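Local coordinates for putative uncharacterized protein (PDB 3M3I) that is of unknown function but belongs to the DUF985 family of the cupin superfamily, at residues R57-C67 with S172-D183. Numbering follows the deposited sequence.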
loop_
_atom_site.group_PDB
_atom_site.type_symbol
_atom_site.label_atom_id
_atom_site.label_comp_id
_atom_site.label_asym_id
_atom_site.label_seq_id
_atom_site.Cartn_x
_atom_site.Cartn_y
_atom_site.Cartn_z
ATOM N N ARG A 57 3.282 -19.323 -1.017
ATOM C CA ARG A 57 2.649 -18.144 -1.591
ATOM C C ARG A 57 3.732 -17.124 -1.877
ATOM O O ARG A 57 4.836 -17.219 -1.336
ATOM C CB ARG A 57 1.658 -17.567 -0.608
ATOM C CG ARG A 57 0.508 -18.495 -0.251
ATOM C CD ARG A 57 -0.581 -18.491 -1.306
ATOM N NE ARG A 57 -1.649 -19.434 -0.967
ATOM C CZ ARG A 57 -1.651 -20.729 -1.297
ATOM N NH1 ARG A 57 -0.647 -21.256 -1.989
ATOM N NH2 ARG A 57 -2.670 -21.504 -0.926
ATOM N N HIS A 58 3.441 -16.174 -2.750
ATOM C CA HIS A 58 4.309 -15.018 -2.932
ATOM C C HIS A 58 4.369 -14.230 -1.615
ATOM O O HIS A 58 3.376 -14.176 -0.887
ATOM C CB HIS A 58 3.774 -14.112 -4.055
ATOM C CG HIS A 58 3.751 -14.773 -5.402
ATOM N ND1 HIS A 58 2.623 -15.369 -5.924
ATOM C CD2 HIS A 58 4.731 -14.953 -6.318
ATOM C CE1 HIS A 58 2.915 -15.877 -7.110
ATOM N NE2 HIS A 58 4.188 -15.637 -7.372
ATOM N N ALA A 59 5.525 -13.640 -1.307
ATOM C CA ALA A 59 5.649 -12.792 -0.125
ATOM C C ALA A 59 4.461 -11.844 -0.042
ATOM O O ALA A 59 3.786 -11.774 0.977
ATOM C CB ALA A 59 6.951 -11.998 -0.141
ATOM N N TYR A 60 4.232 -11.117 -1.133
ATOM C CA TYR A 60 3.092 -10.223 -1.266
ATOM C C TYR A 60 2.579 -10.245 -2.699
ATOM O O TYR A 60 3.279 -10.656 -3.616
ATOM C CB TYR A 60 3.476 -8.797 -0.892
ATOM C CG TYR A 60 4.434 -8.164 -1.875
ATOM C CD1 TYR A 60 3.978 -7.382 -2.917
ATOM C CD2 TYR A 60 5.796 -8.367 -1.770
ATOM C CE1 TYR A 60 4.851 -6.826 -3.821
ATOM C CE2 TYR A 60 6.681 -7.804 -2.681
ATOM C CZ TYR A 60 6.197 -7.038 -3.706
ATOM O OH TYR A 60 7.069 -6.478 -4.608
ATOM N N THR A 61 1.343 -9.797 -2.857
ATOM C CA THR A 61 0.720 -9.543 -4.136
ATOM C C THR A 61 -0.008 -8.231 -3.945
ATOM O O THR A 61 -0.469 -7.952 -2.850
ATOM C CB THR A 61 -0.272 -10.661 -4.527
ATOM O OG1 THR A 61 -1.249 -10.824 -3.505
ATOM C CG2 THR A 61 0.442 -12.000 -4.737
ATOM N N THR A 62 -0.079 -7.404 -4.988
ATOM C CA THR A 62 -0.778 -6.106 -4.891
ATOM C C THR A 62 -1.776 -5.948 -6.021
ATOM O O THR A 62 -1.672 -6.621 -7.052
ATOM C CB THR A 62 0.174 -4.866 -4.929
ATOM O OG1 THR A 62 0.411 -4.489 -6.288
ATOM C CG2 THR A 62 1.507 -5.134 -4.230
ATOM N N ILE A 63 -2.742 -5.052 -5.813
ATOM C CA ILE A 63 -3.764 -4.742 -6.812
ATOM C C ILE A 63 -4.256 -3.315 -6.678
ATOM O O ILE A 63 -4.096 -2.687 -5.647
ATOM C CB ILE A 63 -5.008 -5.673 -6.709
ATOM C CG1 ILE A 63 -5.777 -5.441 -5.414
ATOM C CG2 ILE A 63 -4.625 -7.149 -6.807
ATOM C CD1 ILE A 63 -7.154 -6.078 -5.415
ATOM N N TYR A 64 -4.835 -2.805 -7.759
ATOM C CA TYR A 64 -5.668 -1.627 -7.715
ATOM C C TYR A 64 -7.110 -2.103 -7.520
ATOM O O TYR A 64 -7.556 -2.997 -8.206
ATOM C CB TYR A 64 -5.569 -0.877 -9.015
ATOM C CG TYR A 64 -4.276 -0.128 -9.261
ATOM C CD1 TYR A 64 -3.907 0.953 -8.465
ATOM C CD2 TYR A 64 -3.458 -0.460 -10.321
ATOM C CE1 TYR A 64 -2.745 1.661 -8.718
ATOM C CE2 TYR A 64 -2.297 0.235 -10.574
ATOM C CZ TYR A 64 -1.946 1.295 -9.780
ATOM O OH TYR A 64 -0.786 1.990 -10.050
ATOM N N PHE A 65 -7.834 -1.522 -6.576
ATOM C CA PHE A 65 -9.227 -1.882 -6.368
ATOM C C PHE A 65 -10.118 -0.650 -6.395
ATOM O O PHE A 65 -9.874 0.293 -5.659
ATOM C CB PHE A 65 -9.397 -2.622 -5.042
ATOM C CG PHE A 65 -10.784 -3.116 -4.821
ATOM C CD1 PHE A 65 -11.225 -4.275 -5.435
ATOM C CD2 PHE A 65 -11.667 -2.404 -4.038
ATOM C CE1 PHE A 65 -12.518 -4.729 -5.247
ATOM C CE2 PHE A 65 -12.962 -2.855 -3.841
ATOM C CZ PHE A 65 -13.388 -4.017 -4.455
ATOM N N LEU A 66 -11.150 -0.667 -7.237
ATOM C CA LEU A 66 -12.143 0.419 -7.285
ATOM C C LEU A 66 -13.532 -0.125 -6.939
ATOM O O LEU A 66 -13.899 -1.233 -7.322
ATOM C CB LEU A 66 -12.110 1.130 -8.645
ATOM C CG LEU A 66 -13.090 2.276 -8.960
ATOM C CD1 LEU A 66 -12.541 3.227 -10.044
ATOM C CD2 LEU A 66 -14.447 1.734 -9.395
ATOM N N CYS A 67 -14.289 0.678 -6.202
ATOM C CA CYS A 67 -15.596 0.311 -5.658
ATOM C C CYS A 67 -16.580 1.425 -6.043
ATOM O O CYS A 67 -16.204 2.583 -6.072
ATOM C CB CYS A 67 -15.464 0.200 -4.145
ATOM S SG CYS A 67 -16.744 -0.687 -3.224
ATOM N N SER A 172 -14.557 4.984 -5.255
ATOM C CA SER A 172 -13.376 5.069 -4.416
ATOM C C SER A 172 -12.304 4.155 -4.958
ATOM O O SER A 172 -12.518 2.952 -5.032
ATOM C CB SER A 172 -13.712 4.643 -3.005
ATOM O OG SER A 172 -12.546 4.662 -2.208
ATOM N N LEU A 173 -11.162 4.723 -5.341
ATOM C CA LEU A 173 -10.033 3.943 -5.843
ATOM C C LEU A 173 -8.996 3.747 -4.724
ATOM O O LEU A 173 -8.636 4.688 -4.022
ATOM C CB LEU A 173 -9.400 4.649 -7.039
ATOM C CG LEU A 173 -8.092 4.098 -7.628
ATOM C CD1 LEU A 173 -8.264 2.699 -8.186
ATOM C CD2 LEU A 173 -7.558 5.039 -8.701
ATOM N N VAL A 174 -8.529 2.518 -4.561
ATOM C CA VAL A 174 -7.497 2.210 -3.586
ATOM C C VAL A 174 -6.475 1.269 -4.209
ATOM O O VAL A 174 -6.633 0.819 -5.340
ATOM C CB VAL A 174 -8.078 1.530 -2.281
ATOM C CG1 VAL A 174 -8.985 2.461 -1.523
ATOM C CG2 VAL A 174 -8.802 0.227 -2.603
ATOM N N SER A 175 -5.419 1.000 -3.453
ATOM C CA SER A 175 -4.559 -0.137 -3.695
ATOM C C SER A 175 -4.729 -1.086 -2.527
ATOM O O SER A 175 -4.913 -0.642 -1.400
ATOM C CB SER A 175 -3.103 0.295 -3.817
ATOM O OG SER A 175 -2.894 1.015 -5.005
ATOM N N CYS A 176 -4.693 -2.388 -2.814
ATOM C CA CYS A 176 -4.686 -3.415 -1.789
ATOM C C CYS A 176 -3.419 -4.259 -1.891
ATOM O O CYS A 176 -2.979 -4.604 -2.985
ATOM C CB CYS A 176 -5.905 -4.312 -1.927
ATOM S SG CYS A 176 -7.472 -3.453 -1.905
ATOM N N ILE A 177 -2.840 -4.604 -0.745
ATOM C CA ILE A 177 -1.692 -5.518 -0.707
ATOM C C ILE A 177 -2.035 -6.674 0.211
ATOM O O ILE A 177 -2.363 -6.447 1.354
ATOM C CB ILE A 177 -0.429 -4.796 -0.196
ATOM C CG1 ILE A 177 -0.179 -3.533 -1.012
ATOM C CG2 ILE A 177 0.795 -5.681 -0.271
ATOM C CD1 ILE A 177 0.911 -2.686 -0.418
ATOM N N VAL A 178 -2.000 -7.903 -0.298
ATOM C CA VAL A 178 -2.176 -9.080 0.545
ATOM C C VAL A 178 -0.811 -9.702 0.791
ATOM O O VAL A 178 -0.050 -9.889 -0.146
ATOM C CB VAL A 178 -3.136 -10.109 -0.084
ATOM C CG1 VAL A 178 -3.490 -11.186 0.935
ATOM C CG2 VAL A 178 -4.392 -9.430 -0.598
ATOM N N SER A 179 -0.486 -9.960 2.058
ATOM C CA SER A 179 0.808 -10.552 2.445
ATOM C C SER A 179 0.718 -11.390 3.721
ATOM O O SER A 179 0.317 -10.876 4.776
ATOM C CB SER A 179 1.871 -9.483 2.652
ATOM O OG SER A 179 3.049 -10.046 3.211
ATOM N N PRO A 180 1.107 -12.681 3.637
ATOM C CA PRO A 180 1.559 -13.390 2.441
ATOM C C PRO A 180 0.502 -13.403 1.320
ATOM O O PRO A 180 -0.683 -13.246 1.584
ATOM C CB PRO A 180 1.862 -14.801 2.972
ATOM C CG PRO A 180 2.186 -14.597 4.386
ATOM C CD PRO A 180 1.254 -13.525 4.840
ATOM N N GLY A 181 0.947 -13.602 0.083
ATOM C CA GLY A 181 0.212 -13.177 -1.108
ATOM C C GLY A 181 -1.148 -13.799 -1.356
ATOM O O GLY A 181 -1.489 -14.848 -0.798
ATOM N N PHE A 182 -1.918 -13.144 -2.218
ATOM C CA PHE A 182 -3.227 -13.634 -2.617
ATOM C C PHE A 182 -3.142 -14.869 -3.546
ATOM O O PHE A 182 -2.271 -14.973 -4.418
ATOM C CB PHE A 182 -4.018 -12.496 -3.294
ATOM C CG PHE A 182 -5.406 -12.879 -3.686
ATOM C CD1 PHE A 182 -6.449 -12.752 -2.801
ATOM C CD2 PHE A 182 -5.671 -13.373 -4.936
ATOM C CE1 PHE A 182 -7.724 -13.115 -3.159
ATOM C CE2 PHE A 182 -6.943 -13.737 -5.286
ATOM C CZ PHE A 182 -7.962 -13.609 -4.394
ATOM N N ASP A 183 -4.071 -15.798 -3.332
ATOM C CA ASP A 183 -4.215 -16.986 -4.150
ATOM C C ASP A 183 -5.683 -17.356 -4.038
ATOM O O ASP A 183 -6.221 -17.431 -2.937
ATOM C CB ASP A 183 -3.298 -18.112 -3.641
ATOM C CG ASP A 183 -3.249 -19.326 -4.585
ATOM O OD1 ASP A 183 -2.152 -19.672 -5.062
ATOM O OD2 ASP A 183 -4.306 -19.960 -4.845
HETATM O O HOH W 1 0.632 -16.113 -3.889
#
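Two neighbouring antiparallel strands of the cupin beta-barrel, 61-67 and 172-179, pair from Thr61 with Val178 to Cys67 with Ser172. Hydrogen-bonded and non-hydrogen-bonded pairs follow in turn; at Phe65 and Val174 the bonds are 2.9 Å (Phe65 N to Val174 O) and 2.8 Å (Val174 N to Phe65 O). On the sheet face that carries Phe65, Val174 and Cys176, Val174 CG2 lies at the edge of the Phe65 ring, near its plane, while Cys176 SG lies 5.4 Å from the Phe65 ring centroid, an oblique sulfur-aromatic contact; Trp84 meets the same ring. The opposite face, with Thr62 and Ile177, meets the second subunit: Gln147 of that chain bonds the Thr62 hydroxyl, and Ile177 packs on its Ile177. Ser175 OG is hydrogen-bonded to His87 NE2 of the same chain. Further on, the peptide before Pro180 is cis, and Gly181 N donates to His58 O at 2.7 Å. Thr61 OG1, set between its backbone N and carbonyl carbon (chi1 56°), accepts the N-H of Phe182, Phe182 N to Thr61 OG1 2.7 Å, nearly straight at 169°. Arg57 NE pairs with Asp186, and Asp183 with Arg185; between them the Asp183 carboxylate stacks over one guanidinium face of Arg57, planes 29° apart, in a long salt bridge, Arg57 NH1 to Asp183 OD1 3.8 Å, with no N-H aimed at the oxygen.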